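Side-chain contacts in EscN (Escherichia coli O127:H6, PDB 2OBL), which belongs to the P-loop NTPase-fold proteins of the ATP synthase alpha/beta family and takes part in bacterial type III secretion: residues V82-L87 against M165-T170; L139-A144 against A173-D178; D187-F192 against G233-S238. The protein carries 1 engineered substitution. One frame throughout, in Å; residues are numbered along the deposited sequence.

Contact 1: V82-L87 against M165-T170; sequences VGKSTL and MMDSVT. With IMD (imidazole), chain D.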
ATOM      1  N   VAL A  82       0.396  -3.846 -14.475  1.00 17.36           N
ATOM      2  CA  VAL A  82       1.737  -3.900 -13.906  1.00 16.66           C
ATOM      3  C   VAL A  82       1.807  -4.740 -12.627  1.00 16.90           C
ATOM      4  O   VAL A  82       2.788  -4.673 -11.897  1.00 16.63           O
ATOM      5  CB  VAL A  82       2.338  -2.497 -13.662  1.00 16.97           C
ATOM      6  CG1 VAL A  82       2.453  -1.731 -14.978  1.00 16.08           C
ATOM      7  CG2 VAL A  82       1.526  -1.724 -12.628  1.00 16.26           C
ATOM      8  N   GLY A  83       0.764  -5.523 -12.360  1.00 16.93           N
ATOM      9  CA  GLY A  83       0.819  -6.491 -11.255  1.00 17.08           C
ATOM     10  C   GLY A  83       0.429  -5.943  -9.898  1.00 17.55           C
ATOM     11  O   GLY A  83       0.778  -6.526  -8.866  1.00 16.61           O
ATOM     12  N   LYS A  84      -0.292  -4.823  -9.885  1.00 16.51           N
ATOM     13  CA  LYS A  84      -0.689  -4.210  -8.627  1.00 16.49           C
ATOM     14  C   LYS A  84      -1.434  -5.190  -7.723  1.00 15.53           C
ATOM     15  O   LYS A  84      -1.064  -5.368  -6.580  1.00 14.27           O
ATOM     16  CB  LYS A  84      -1.540  -2.957  -8.873  1.00 17.60           C
ATOM     17  CG  LYS A  84      -2.222  -2.403  -7.619  1.00 18.58           C
ATOM     18  CD  LYS A  84      -3.350  -1.434  -7.987  1.00 20.95           C
ATOM     19  CE  LYS A  84      -4.495  -2.125  -8.731  1.00 21.88           C
ATOM     20  NZ  LYS A  84      -5.572  -2.796  -7.920  1.00 23.78           N
ATOM     21  N   SER A  85      -2.484  -5.829  -8.233  1.00 15.19           N
ATOM     22  CA  SER A  85      -3.295  -6.675  -7.354  1.00 15.71           C
ATOM     23  C   SER A  85      -2.462  -7.817  -6.753  1.00 14.48           C
ATOM     24  O   SER A  85      -2.624  -8.180  -5.576  1.00 13.85           O
ATOM     25  CB  SER A  85      -4.534  -7.189  -8.084  1.00 17.39           C
ATOM     26  OG  SER A  85      -5.461  -6.122  -8.253  1.00 19.47           O
ATOM     27  N   THR A  86      -1.550  -8.353  -7.554  1.00 13.74           N
ATOM     28  CA  THR A  86      -0.649  -9.417  -7.092  1.00 14.15           C
ATOM     29  C   THR A  86       0.229  -8.944  -5.928  1.00 13.97           C
ATOM     30  O   THR A  86       0.397  -9.655  -4.925  1.00 12.94           O
ATOM     31  CB  THR A  86       0.237  -9.929  -8.244  1.00 14.38           C
ATOM     32  OG1 THR A  86      -0.598 -10.519  -9.248  1.00 16.83           O
ATOM     33  CG2 THR A  86       1.218 -11.000  -7.743  1.00 16.05           C
ATOM     34  N   LEU A  87       0.779  -7.736  -6.057  1.00 13.88           N
ATOM     35  CA  LEU A  87       1.558  -7.147  -4.980  1.00 12.95           C
ATOM     36  C   LEU A  87       0.708  -6.914  -3.737  1.00 12.94           C
ATOM     37  O   LEU A  87       1.158  -7.182  -2.618  1.00 12.22           O
ATOM     38  CB  LEU A  87       2.220  -5.835  -5.412  1.00 13.02           C
ATOM     39  CG  LEU A  87       2.989  -5.111  -4.310  1.00 13.34           C
ATOM     40  CD1 LEU A  87       4.173  -5.938  -3.775  1.00 14.69           C
ATOM     41  CD2 LEU A  87       3.477  -3.742  -4.811  1.00 13.25           C
ATOM     42  N   MET A 165      -5.764  -1.085   4.155  1.00 13.82           N
ATOM     43  CA  MET A 165      -5.317  -1.095   2.773  1.00 14.98           C
ATOM     44  C   MET A 165      -6.453  -0.625   1.874  1.00 14.89           C
ATOM     45  O   MET A 165      -7.493  -1.282   1.775  1.00 14.91           O
ATOM     46  CB  MET A 165      -4.822  -2.493   2.360  1.00 15.37           C
ATOM     47  CG  MET A 165      -4.461  -2.589   0.876  1.00 17.31           C
ATOM     48  SD  MET A 165      -3.859  -4.213   0.303  1.00 19.21           S
ATOM     49  CE  MET A 165      -2.259  -4.324   1.082  1.00 19.49           C
ATOM     50  N   MET A 166      -6.257   0.520   1.239  1.00 14.22           N
ATOM     51  CA  MET A 166      -7.318   1.146   0.474  1.00 16.07           C
ATOM     52  C   MET A 166      -6.963   1.140  -1.004  1.00 15.16           C
ATOM     53  O   MET A 166      -6.034   1.821  -1.426  1.00 13.45           O
ATOM     54  CB  MET A 166      -7.548   2.575   0.951  1.00 17.24           C
ATOM     55  CG  MET A 166      -8.635   3.263   0.131  1.00 18.89           C
ATOM     56  SD  MET A 166      -8.971   4.954   0.633  1.00 23.33           S
ATOM     57  CE  MET A 166      -9.074   4.745   2.390  1.00 21.56           C
ATOM     58  N   ASP A 167      -7.707   0.358  -1.779  1.00 14.71           N
ATOM     59  CA  ASP A 167      -7.489   0.243  -3.216  1.00 14.39           C
ATOM     60  C   ASP A 167      -8.803   0.701  -3.861  1.00 12.84           C
ATOM     61  O   ASP A 167      -9.714  -0.115  -4.017  1.00 10.93           O
ATOM     62  CB  ASP A 167      -7.182  -1.232  -3.563  1.00 15.36           C
ATOM     63  CG  ASP A 167      -6.740  -1.441  -5.018  1.00 16.15           C
ATOM     64  OD1 ASP A 167      -6.136  -0.539  -5.633  1.00 15.75           O
ATOM     65  OD2 ASP A 167      -6.999  -2.538  -5.563  1.00 17.77           O
ATOM     66  N   SER A 168      -8.927   1.981  -4.226  1.00 11.63           N
ATOM     67  CA  SER A 168      -7.830   2.948  -4.293  1.00 11.31           C
ATOM     68  C   SER A 168      -8.270   4.310  -3.786  1.00 11.77           C
ATOM     69  O   SER A 168      -9.461   4.624  -3.797  1.00 11.82           O
ATOM     70  CB  SER A 168      -7.430   3.132  -5.762  1.00 10.94           C
ATOM     71  OG  SER A 168      -8.551   3.589  -6.532  1.00 10.46           O
ATOM     72  N   VAL A 169      -7.312   5.137  -3.376  1.00 11.63           N
ATOM     73  CA  VAL A 169      -7.661   6.499  -3.019  1.00 12.82           C
ATOM     74  C   VAL A 169      -8.132   7.230  -4.277  1.00 12.38           C
ATOM     75  O   VAL A 169      -8.960   8.132  -4.198  1.00 11.55           O
ATOM     76  CB  VAL A 169      -6.512   7.226  -2.267  1.00 14.10           C
ATOM     77  CG1 VAL A 169      -5.316   7.481  -3.173  1.00 14.48           C
ATOM     78  CG2 VAL A 169      -7.035   8.528  -1.643  1.00 15.63           C
ATOM     79  N   THR A 170      -7.611   6.819  -5.439  1.00 10.48           N
ATOM     80  CA  THR A 170      -8.033   7.416  -6.713  1.00 11.05           C
ATOM     81  C   THR A 170      -9.541   7.293  -6.944  1.00 11.23           C
ATOM     82  O   THR A 170     -10.211   8.268  -7.286  1.00 10.80           O
ATOM     83  CB  THR A 170      -7.287   6.751  -7.879  1.00 10.65           C
ATOM     84  OG1 THR A 170      -5.880   6.983  -7.719  1.00 10.39           O
ATOM     85  CG2 THR A 170      -7.775   7.316  -9.227  1.00 10.96           C
TER
HETATM   86  N1  IMD D1295     -11.650  -3.382  -6.154  1.00 29.33           N
HETATM   87  C2  IMD D1295     -10.640  -2.606  -5.705  1.00 28.24           C
HETATM   88  N3  IMD D1295      -9.483  -3.298  -5.868  1.00 29.78           N
HETATM   89  C4  IMD D1295      -9.765  -4.507  -6.416  1.00 29.18           C
HETATM   90  C5  IMD D1295     -11.140  -4.562  -6.591  1.00 29.06           C

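Contact 2: L139-A144 against A173-D178; sequences LERMKA and ARAARD. With ACT (acetate ion), chain C.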
ATOM      1  N   LEU A 139     -22.109   8.089  -3.334  1.00 12.67           N
ATOM      2  CA  LEU A 139     -22.114   8.271  -1.878  1.00 14.74           C
ATOM      3  C   LEU A 139     -21.589   7.044  -1.137  1.00 14.65           C
ATOM      4  O   LEU A 139     -20.828   7.164  -0.172  1.00 14.55           O
ATOM      5  CB  LEU A 139     -23.521   8.626  -1.370  1.00 15.73           C
ATOM      6  CG  LEU A 139     -23.602   9.103   0.089  1.00 17.10           C
ATOM      7  CD1 LEU A 139     -22.820  10.383   0.285  1.00 18.60           C
ATOM      8  CD2 LEU A 139     -25.047   9.305   0.519  1.00 17.19           C
ATOM      9  N   GLU A 140     -21.998   5.862  -1.584  1.00 13.48           N
ATOM     10  CA  GLU A 140     -21.522   4.640  -0.982  1.00 14.51           C
ATOM     11  C   GLU A 140     -20.026   4.416  -1.226  1.00 13.29           C
ATOM     12  O   GLU A 140     -19.309   4.020  -0.324  1.00 12.70           O
ATOM     13  CB  GLU A 140     -22.330   3.444  -1.479  1.00 16.16           C
ATOM     14  CG  GLU A 140     -22.360   2.319  -0.484  1.00 17.97           C
ATOM     15  CD  GLU A 140     -22.935   1.059  -1.058  1.00 19.86           C
ATOM     16  OE1 GLU A 140     -23.722   1.143  -2.013  1.00 20.55           O
ATOM     17  OE2 GLU A 140     -22.592  -0.015  -0.548  1.00 21.36           O
ATOM     18  N   ARG A 141     -19.563   4.654  -2.450  1.00 12.27           N
ATOM     19  CA  ARG A 141     -18.134   4.502  -2.765  1.00 12.74           C
ATOM     20  C   ARG A 141     -17.245   5.492  -1.981  1.00 12.73           C
ATOM     21  O   ARG A 141     -16.112   5.166  -1.567  1.00 13.14           O
ATOM     22  CB  ARG A 141     -17.899   4.623  -4.270  1.00 12.94           C
ATOM     23  CG  ARG A 141     -18.434   3.418  -5.073  1.00 12.45           C
ATOM     24  CD  ARG A 141     -18.202   3.581  -6.580  1.00 13.42           C
ATOM     25  NE  ARG A 141     -19.288   4.325  -7.222  1.00 12.94           N
ATOM     26  CZ  ARG A 141     -19.162   5.521  -7.796  1.00 13.84           C
ATOM     27  NH1 ARG A 141     -17.983   6.140  -7.852  1.00 10.37           N
ATOM     28  NH2 ARG A 141     -20.228   6.101  -8.348  1.00 14.04           N
ATOM     29  N   MET A 142     -17.746   6.703  -1.782  1.00 12.85           N
ATOM     30  CA  MET A 142     -17.035   7.662  -0.945  1.00 14.35           C
ATOM     31  C   MET A 142     -17.014   7.214   0.518  1.00 13.63           C
ATOM     32  O   MET A 142     -15.971   7.260   1.179  1.00 13.88           O
ATOM     33  CB  MET A 142     -17.680   9.036  -1.045  1.00 16.26           C
ATOM     34  CG  MET A 142     -17.073  10.050  -0.097  1.00 16.81           C
ATOM     35  SD  MET A 142     -17.960  11.595  -0.194  1.00 17.32           S
ATOM     36  CE  MET A 142     -16.859  12.656   0.747  1.00 18.41           C
ATOM     37  N   LYS A 143     -18.168   6.788   1.033  1.00 13.80           N
ATOM     38  CA  LYS A 143     -18.257   6.433   2.457  1.00 14.03           C
ATOM     39  C   LYS A 143     -17.391   5.229   2.809  1.00 13.09           C
ATOM     40  O   LYS A 143     -16.929   5.090   3.951  1.00 12.46           O
ATOM     41  CB  LYS A 143     -19.723   6.216   2.883  1.00 14.30           C
ATOM     42  CG  LYS A 143     -20.511   7.521   3.061  1.00 15.80           C
ATOM     43  CD  LYS A 143     -22.016   7.264   3.192  1.00 16.96           C
ATOM     44  CE  LYS A 143     -22.770   8.555   3.541  1.00 19.11           C
ATOM     45  NZ  LYS A 143     -24.132   8.257   4.120  1.00 21.07           N
ATOM     46  N   ALA A 144     -17.137   4.366   1.825  1.00 11.59           N
ATOM     47  CA  ALA A 144     -16.336   3.155   2.075  1.00 12.75           C
ATOM     48  C   ALA A 144     -14.980   3.477   2.688  1.00 12.63           C
ATOM     49  O   ALA A 144     -14.492   2.737   3.523  1.00 12.96           O
ATOM     50  CB  ALA A 144     -16.153   2.327   0.799  1.00 12.50           C
ATOM     51  N   ALA A 173     -11.606   9.159  -4.463  1.00 10.22           N
ATOM     52  CA  ALA A 173     -11.636  10.601  -4.786  1.00 10.62           C
ATOM     53  C   ALA A 173     -12.620  10.921  -5.909  1.00 11.38           C
ATOM     54  O   ALA A 173     -13.277  11.970  -5.896  1.00 10.94           O
ATOM     55  CB  ALA A 173     -10.239  11.104  -5.132  1.00 10.87           C
ATOM     56  N   ARG A 174     -12.720  10.029  -6.889  1.00 11.89           N
ATOM     57  CA  ARG A 174     -13.656  10.239  -7.982  1.00 12.40           C
ATOM     58  C   ARG A 174     -15.085  10.152  -7.448  1.00 12.43           C
ATOM     59  O   ARG A 174     -15.946  10.921  -7.860  1.00 12.74           O
ATOM     60  CB  ARG A 174     -13.436   9.218  -9.093  1.00 13.08           C
ATOM     61  CG  ARG A 174     -12.130   9.450  -9.854  1.00 13.49           C
ATOM     62  CD  ARG A 174     -11.885   8.293 -10.803  1.00 13.80           C
ATOM     63  NE  ARG A 174     -10.590   8.409 -11.464  1.00 15.43           N
ATOM     64  CZ  ARG A 174     -10.067   7.456 -12.228  1.00 15.99           C
ATOM     65  NH1 ARG A 174     -10.739   6.324 -12.426  1.00 16.79           N
ATOM     66  NH2 ARG A 174      -8.885   7.638 -12.807  1.00 14.97           N
ATOM     67  N   ALA A 175     -15.329   9.229  -6.529  1.00 12.34           N
ATOM     68  CA  ALA A 175     -16.651   9.141  -5.886  1.00 12.42           C
ATOM     69  C   ALA A 175     -16.926  10.414  -5.074  1.00 12.43           C
ATOM     70  O   ALA A 175     -17.992  11.007  -5.178  1.00 12.85           O
ATOM     71  CB  ALA A 175     -16.739   7.893  -4.993  1.00 12.44           C
ATOM     72  N   ALA A 176     -15.953  10.829  -4.268  1.00 12.76           N
ATOM     73  CA  ALA A 176     -16.114  12.021  -3.441  1.00 12.66           C
ATOM     74  C   ALA A 176     -16.309  13.277  -4.301  1.00 12.69           C
ATOM     75  O   ALA A 176     -17.036  14.223  -3.904  1.00 12.49           O
ATOM     76  CB  ALA A 176     -14.903  12.172  -2.508  1.00 13.76           C
ATOM     77  N   ARG A 177     -15.671  13.289  -5.473  1.00 11.84           N
ATOM     78  CA  ARG A 177     -15.844  14.376  -6.443  1.00 12.14           C
ATOM     79  C   ARG A 177     -17.314  14.464  -6.856  1.00 12.54           C
ATOM     80  O   ARG A 177     -17.907  15.540  -6.843  1.00 10.99           O
ATOM     81  CB  ARG A 177     -14.965  14.134  -7.686  1.00 12.58           C
ATOM     82  CG  ARG A 177     -15.207  15.091  -8.864  1.00 12.36           C
ATOM     83  CD  ARG A 177     -14.601  14.479 -10.148  1.00 13.54           C
ATOM     84  NE  ARG A 177     -15.292  13.239 -10.499  1.00 14.17           N
ATOM     85  CZ  ARG A 177     -14.805  12.292 -11.296  1.00 15.74           C
ATOM     86  NH1 ARG A 177     -13.607  12.444 -11.865  1.00 15.00           N
ATOM     87  NH2 ARG A 177     -15.537  11.192 -11.544  1.00 15.16           N
ATOM     88  N   ASP A 178     -17.872  13.327  -7.249  1.00 13.22           N
ATOM     89  CA  ASP A 178     -19.210  13.288  -7.780  1.00 13.75           C
ATOM     90  C   ASP A 178     -20.214  13.687  -6.705  1.00 13.21           C
ATOM     91  O   ASP A 178     -21.154  14.418  -6.991  1.00 13.00           O
ATOM     92  CB  ASP A 178     -19.512  11.925  -8.385  1.00 15.52           C
ATOM     93  CG  ASP A 178     -18.710  11.680  -9.649  1.00 17.10           C
ATOM     94  OD1 ASP A 178     -18.178  12.666 -10.196  1.00 17.74           O
ATOM     95  OD2 ASP A 178     -18.630  10.523 -10.097  1.00 18.41           O
TER
HETATM   96  C   ACT C1201     -13.371   9.465 -13.752  1.00 41.36           C
HETATM   97  O   ACT C1201     -12.812  10.565 -13.542  1.00 41.16           O
HETATM   98  OXT ACT C1201     -14.550   9.326 -13.327  1.00 40.55           O
HETATM   99  CH3 ACT C1201     -12.648   8.370 -14.486  1.00 40.95           C
HETATM  100  O   HOH W   1     -17.153   8.287  -9.444  1.00 30.76           O
HETATM  101  O   HOH W   2     -20.585   8.503  -9.925  1.00 34.79           O

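Contact 3: D187-F192 against G233-S238; sequences DVRGGF and GDEVRS. With CA (calcium ion), chain B.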
ATOM      1  N   ASP A 187     -15.847  22.962  -9.586  1.00 18.97           N
ATOM      2  CA  ASP A 187     -14.544  22.390  -9.907  1.00 19.41           C
ATOM      3  C   ASP A 187     -13.492  23.408  -9.472  1.00 19.31           C
ATOM      4  O   ASP A 187     -13.599  24.586  -9.812  1.00 19.28           O
ATOM      5  CB  ASP A 187     -14.482  22.159 -11.422  1.00 20.52           C
ATOM      6  CG  ASP A 187     -13.076  21.870 -11.931  1.00 21.61           C
ATOM      7  OD1 ASP A 187     -12.168  21.559 -11.125  1.00 21.23           O
ATOM      8  OD2 ASP A 187     -12.886  21.940 -13.166  1.00 22.46           O
ATOM      9  N   VAL A 188     -12.493  22.985  -8.698  1.00 18.75           N
ATOM     10  CA  VAL A 188     -11.389  23.901  -8.384  1.00 19.39           C
ATOM     11  C   VAL A 188     -10.104  23.516  -9.109  1.00 18.97           C
ATOM     12  O   VAL A 188      -9.389  24.380  -9.595  1.00 18.98           O
ATOM     13  CB  VAL A 188     -11.140  24.098  -6.854  1.00 19.84           C
ATOM     14  CG1 VAL A 188     -10.656  22.822  -6.191  1.00 20.49           C
ATOM     15  CG2 VAL A 188     -10.152  25.235  -6.611  1.00 20.67           C
ATOM     16  N   ARG A 189      -9.841  22.217  -9.202  1.00 17.62           N
ATOM     17  CA  ARG A 189      -8.639  21.702  -9.859  1.00 17.92           C
ATOM     18  C   ARG A 189      -8.951  20.352 -10.471  1.00 16.39           C
ATOM     19  O   ARG A 189      -9.356  19.440  -9.756  1.00 15.08           O
ATOM     20  CB  ARG A 189      -7.524  21.482  -8.842  1.00 20.07           C
ATOM     21  CG  ARG A 189      -6.579  22.634  -8.654  1.00 22.88           C
ATOM     22  CD  ARG A 189      -5.213  22.119  -8.180  1.00 26.03           C
ATOM     23  NE  ARG A 189      -5.296  21.344  -6.939  1.00 27.77           N
ATOM     24  CZ  ARG A 189      -5.508  21.884  -5.740  1.00 28.75           C
ATOM     25  NH1 ARG A 189      -5.677  23.192  -5.621  1.00 29.01           N
ATOM     26  NH2 ARG A 189      -5.557  21.118  -4.659  1.00 28.86           N
ATOM     27  N   GLY A 190      -8.750  20.225 -11.780  1.00 15.60           N
ATOM     28  CA  GLY A 190      -8.818  18.917 -12.447  1.00 14.62           C
ATOM     29  C   GLY A 190     -10.180  18.255 -12.384  1.00 14.87           C
ATOM     30  O   GLY A 190     -10.290  17.033 -12.488  1.00 15.36           O
ATOM     31  N   GLY A 191     -11.229  19.054 -12.193  1.00 14.27           N
ATOM     32  CA  GLY A 191     -12.573  18.499 -12.072  1.00 14.47           C
ATOM     33  C   GLY A 191     -13.022  18.210 -10.643  1.00 14.78           C
ATOM     34  O   GLY A 191     -14.196  17.865 -10.417  1.00 15.45           O
ATOM     35  N   PHE A 192     -12.110  18.387  -9.685  1.00 13.13           N
ATOM     36  CA  PHE A 192     -12.381  18.097  -8.273  1.00 12.35           C
ATOM     37  C   PHE A 192     -12.805  19.318  -7.477  1.00 11.77           C
ATOM     38  O   PHE A 192     -12.179  20.370  -7.580  1.00 11.76           O
ATOM     39  CB  PHE A 192     -11.154  17.456  -7.599  1.00 11.36           C
ATOM     40  CG  PHE A 192     -10.822  16.090  -8.139  1.00 11.62           C
ATOM     41  CD1 PHE A 192     -11.447  14.958  -7.625  1.00 11.25           C
ATOM     42  CD2 PHE A 192      -9.914  15.945  -9.178  1.00 11.55           C
ATOM     43  CE1 PHE A 192     -11.188  13.701  -8.132  1.00 11.69           C
ATOM     44  CE2 PHE A 192      -9.626  14.687  -9.700  1.00 11.23           C
ATOM     45  CZ  PHE A 192     -10.263  13.555  -9.183  1.00 11.04           C
ATOM     46  N   GLY A 233      -3.569  12.500  -6.678  1.00  9.88           N
ATOM     47  CA  GLY A 233      -2.301  11.769  -6.484  1.00 10.04           C
ATOM     48  C   GLY A 233      -1.217  12.726  -6.013  1.00 10.87           C
ATOM     49  O   GLY A 233      -0.398  12.374  -5.158  1.00  9.49           O
ATOM     50  N   ASP A 234      -1.227  13.940  -6.567  1.00 10.52           N
ATOM     51  CA  ASP A 234      -0.199  14.937  -6.227  1.00 10.40           C
ATOM     52  C   ASP A 234      -0.316  15.325  -4.758  1.00 10.13           C
ATOM     53  O   ASP A 234       0.679  15.410  -4.051  1.00  8.11           O
ATOM     54  CB  ASP A 234      -0.291  16.201  -7.097  1.00 11.31           C
ATOM     55  CG  ASP A 234       0.064  15.948  -8.554  1.00 10.89           C
ATOM     56  OD1 ASP A 234       0.461  14.826  -8.906  1.00 10.76           O
ATOM     57  OD2 ASP A 234      -0.068  16.880  -9.364  1.00 11.51           O
ATOM     58  N   GLU A 235      -1.536  15.577  -4.304  1.00  9.91           N
ATOM     59  CA  GLU A 235      -1.744  15.949  -2.916  1.00  9.84           C
ATOM     60  C   GLU A 235      -1.329  14.806  -1.993  1.00  9.66           C
ATOM     61  O   GLU A 235      -0.734  15.045  -0.956  1.00  9.49           O
ATOM     62  CB  GLU A 235      -3.203  16.380  -2.641  1.00 11.92           C
ATOM     63  CG  GLU A 235      -3.631  17.646  -3.416  1.00 14.11           C
ATOM     64  CD  GLU A 235      -2.733  18.855  -3.183  1.00 15.99           C
ATOM     65  OE1 GLU A 235      -2.148  18.968  -2.084  1.00 16.39           O
ATOM     66  OE2 GLU A 235      -2.643  19.723  -4.091  1.00 17.74           O
ATOM     67  N   VAL A 236      -1.634  13.576  -2.396  1.00  9.60           N
ATOM     68  CA  VAL A 236      -1.267  12.395  -1.625  1.00 10.66           C
ATOM     69  C   VAL A 236       0.261  12.285  -1.523  1.00  9.54           C
ATOM     70  O   VAL A 236       0.800  12.062  -0.437  1.00 11.00           O
ATOM     71  CB  VAL A 236      -1.909  11.134  -2.243  1.00 11.33           C
ATOM     72  CG1 VAL A 236      -1.327   9.869  -1.646  1.00 13.44           C
ATOM     73  CG2 VAL A 236      -3.446  11.181  -2.035  1.00 12.83           C
ATOM     74  N   ARG A 237       0.952  12.487  -2.641  1.00  8.36           N
ATOM     75  CA  ARG A 237       2.429  12.478  -2.623  1.00  9.78           C
ATOM     76  C   ARG A 237       2.998  13.353  -1.525  1.00  9.41           C
ATOM     77  O   ARG A 237       3.984  13.005  -0.866  1.00 10.11           O
ATOM     78  CB  ARG A 237       3.002  12.938  -3.966  1.00  9.71           C
ATOM     79  CG  ARG A 237       2.890  11.907  -5.057  1.00 10.68           C
ATOM     80  CD  ARG A 237       3.663  12.414  -6.267  1.00 11.26           C
ATOM     81  NE  ARG A 237       3.644  11.472  -7.384  1.00 12.64           N
ATOM     82  CZ  ARG A 237       4.634  10.630  -7.668  1.00 12.88           C
ATOM     83  NH1 ARG A 237       5.719  10.572  -6.894  1.00 12.37           N
ATOM     84  NH2 ARG A 237       4.528   9.823  -8.719  1.00 13.55           N
ATOM     85  N   SER A 238       2.399  14.522  -1.367  1.00 10.42           N
ATOM     86  CA  SER A 238       2.890  15.512  -0.418  1.00 11.46           C
ATOM     87  C   SER A 238       2.562  15.185   1.045  1.00 13.38           C
ATOM     88  O   SER A 238       3.128  15.788   1.956  1.00 15.20           O
ATOM     89  CB  SER A 238       2.374  16.908  -0.808  1.00 11.62           C
ATOM     90  OG  SER A 238       3.028  17.369  -1.988  1.00  9.89           O
TER
HETATM   91 CA    CA B1001       0.927  15.613 -11.204  0.50 14.92          CA
HETATM   92  O   HOH W   3      -0.584  13.670 -11.388  1.00 17.73           O

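Contact 1: V82-L87 against M165-T170
Lys-84, in the first turn of helix 84-94, faces Asp-167, the last residue of strand 161-167, across a CA-to-CA gap of 9.8 Å, which the two side chains span from opposite directions. Just ahead of the lysine, Gly-83 takes the N-cap position with a positive phi that would press a side chain against the carbonyl O of Val-82. The lysine chain leaves the helix with CG anti to the backbone N (chi1 169°), and this extended start carries CD past Asp-167 OD1; bends at chi3 and chi4 then turn the amine toward the carboxylate. Lys-84 NZ makes its main bond to Asp-167 OD2, at 2.8 Å and on the syn lone pair, and a weak one to Asp-167 OD1, at 3.3 Å; together they form a forked salt bridge. A further weak bond, Lys-84 NZ to Ser-85 OG at 3.3 Å, ties the amine back to its own helix.

Asp-167 OD2 also accepts a hydrogen bond from N3 of an imidazole, probably from the crystallisation liquor, at 2.6 Å with an almost straight N-H...O angle of 167°. OD1 has a second partner too, the hydroxyl of Thr-220 on the neighbouring strand 214-222. Beyond the aspartate, a cis peptide leads into Ser-168, whose side chain caps the start of helix 169-182 at Arg-171 N.

Glycine, lysine and serine at a strand-loop-helix junction fit the Walker A P-loop, and an aspartate ending a hydrophobic strand is consistent with Walker B. Gripped at both oxygens, the carboxylate should have little freedom to rotate, and in this crystal the pairing probably steers the amine of Lys-84, the lysine of the presumed P-loop.

Contact 2: L139-A144 against A173-D178
Ala-175 presses its methyl into helix 138-156 between Arg-141 and Met-142: Ala-175 CB lies 3.5 Å from Arg-141 CB and 3.6 Å from Met-142 N. This is the tight part of the contact, where the small alanines let the short helical segments approach to 7.8 Å between axes, crossing at -129°. Next to it Met-142, its chain starting out trans to the main-chain nitrogen (chi1 174°) and staying extended, lies alongside Ala-176. CG, SD and CE all brush the alanine, and Met-142 CE ends 3.8 Å from Ala-176 CB. Val-196 of helix 194-204 touches Ala-176 as well.

The two helices flank strand 161-167 in sequence, helix 138-156 leading into it and helix 169-182 leaving it, so the packing joins successive helices of the alpha/beta nucleotide-binding fold.

The Arg-141 guanidinium, its NE bound to Arg-136 O, still grazes Ala-175 CB obliquely; beyond it the link to Asp-178 runs through water. Two waters lie in the guanidinium plane at its edge, one on NH1 and one on NH2, and both donate to Asp-178 OD2, from which Arg-141 NH1 stays 5.0 Å away. Asp-178 pairs directly with its neighbour instead: Arg-177 NE meets Asp-178 OD1 at 3.0 Å, from above the carboxylate plane. Arg-177 NH1 and NH2 grip an acetate, probably from the crystallisation liquor, its methyl over one face of the Arg-174 guanidinium, toward the rim.

Contact 3: D187-F192 against G233-S238
Arg-189 reaches from an exposed loop to Glu-235 on helix 231-239, and the pair is joined by charge alone. Its CB points at the helix, yet CB, CG, CD and NE pass without touching residues 233-238, although the side chain does lie against Pro-231 at the start of that helix; a bend at chi3 (-57°) then turns the guanidinium. Arg-189 CZ is the first atom to come near, 3.9 Å from Glu-235 OE2. At the tip, Arg-189 NH2 lies 3.3 Å from Glu-235 OE2, but this oxygen sits well out of the guanidinium plane and no N-H points at it. The two side chains cross at about a right angle, their flat groups inclined by 48°. Glu-235 is itself folded at chi2 (-56°), which turns CD and the carboxylate and brings OE2 to the arginine. Phe-197 of helix 194-204 adds a cation-pi contact to the arginine.

The loop has its own internal bonds. Asp-187 OD1 takes Gly-191 N at 2.9 Å from above the carboxylate plane, and Phe-192 N returns to Arg-189 O. One residue before the glutamate, Asp-234 chelates the calcium ion through both oxygens, with OD1 at 2.5 Å; Asn-229 and a water also bind the metal.

With two glycines at its corners, Arg-189 to Phe-192 is a type I' beta turn, and Val-188 and Arg-189 both facing Phe-192 make a classic beta bulge.

Overall arrangement
All three contacts lie in the nucleotide-binding domain. Contact 1 is nearest the middle of the chain, at the parallel core of the mixed sheet; its centre is about 17 Å from that of contact 2 and about 19 Å from that of contact 3, and the centres of contacts 2 and 3 are about 15 Å apart. Helix 169-182 is common to contacts 1 and 2, whose segments alternate along the chain; contact 3 follows both. That helix continues from the putative Walker B strand to the outer layer, where Phe-192 of contact 3 packs on Ala-173 and Arg-177. It also touches helix 231-239 through Val-169 and Val-236, and so connects the surroundings of all three contacts.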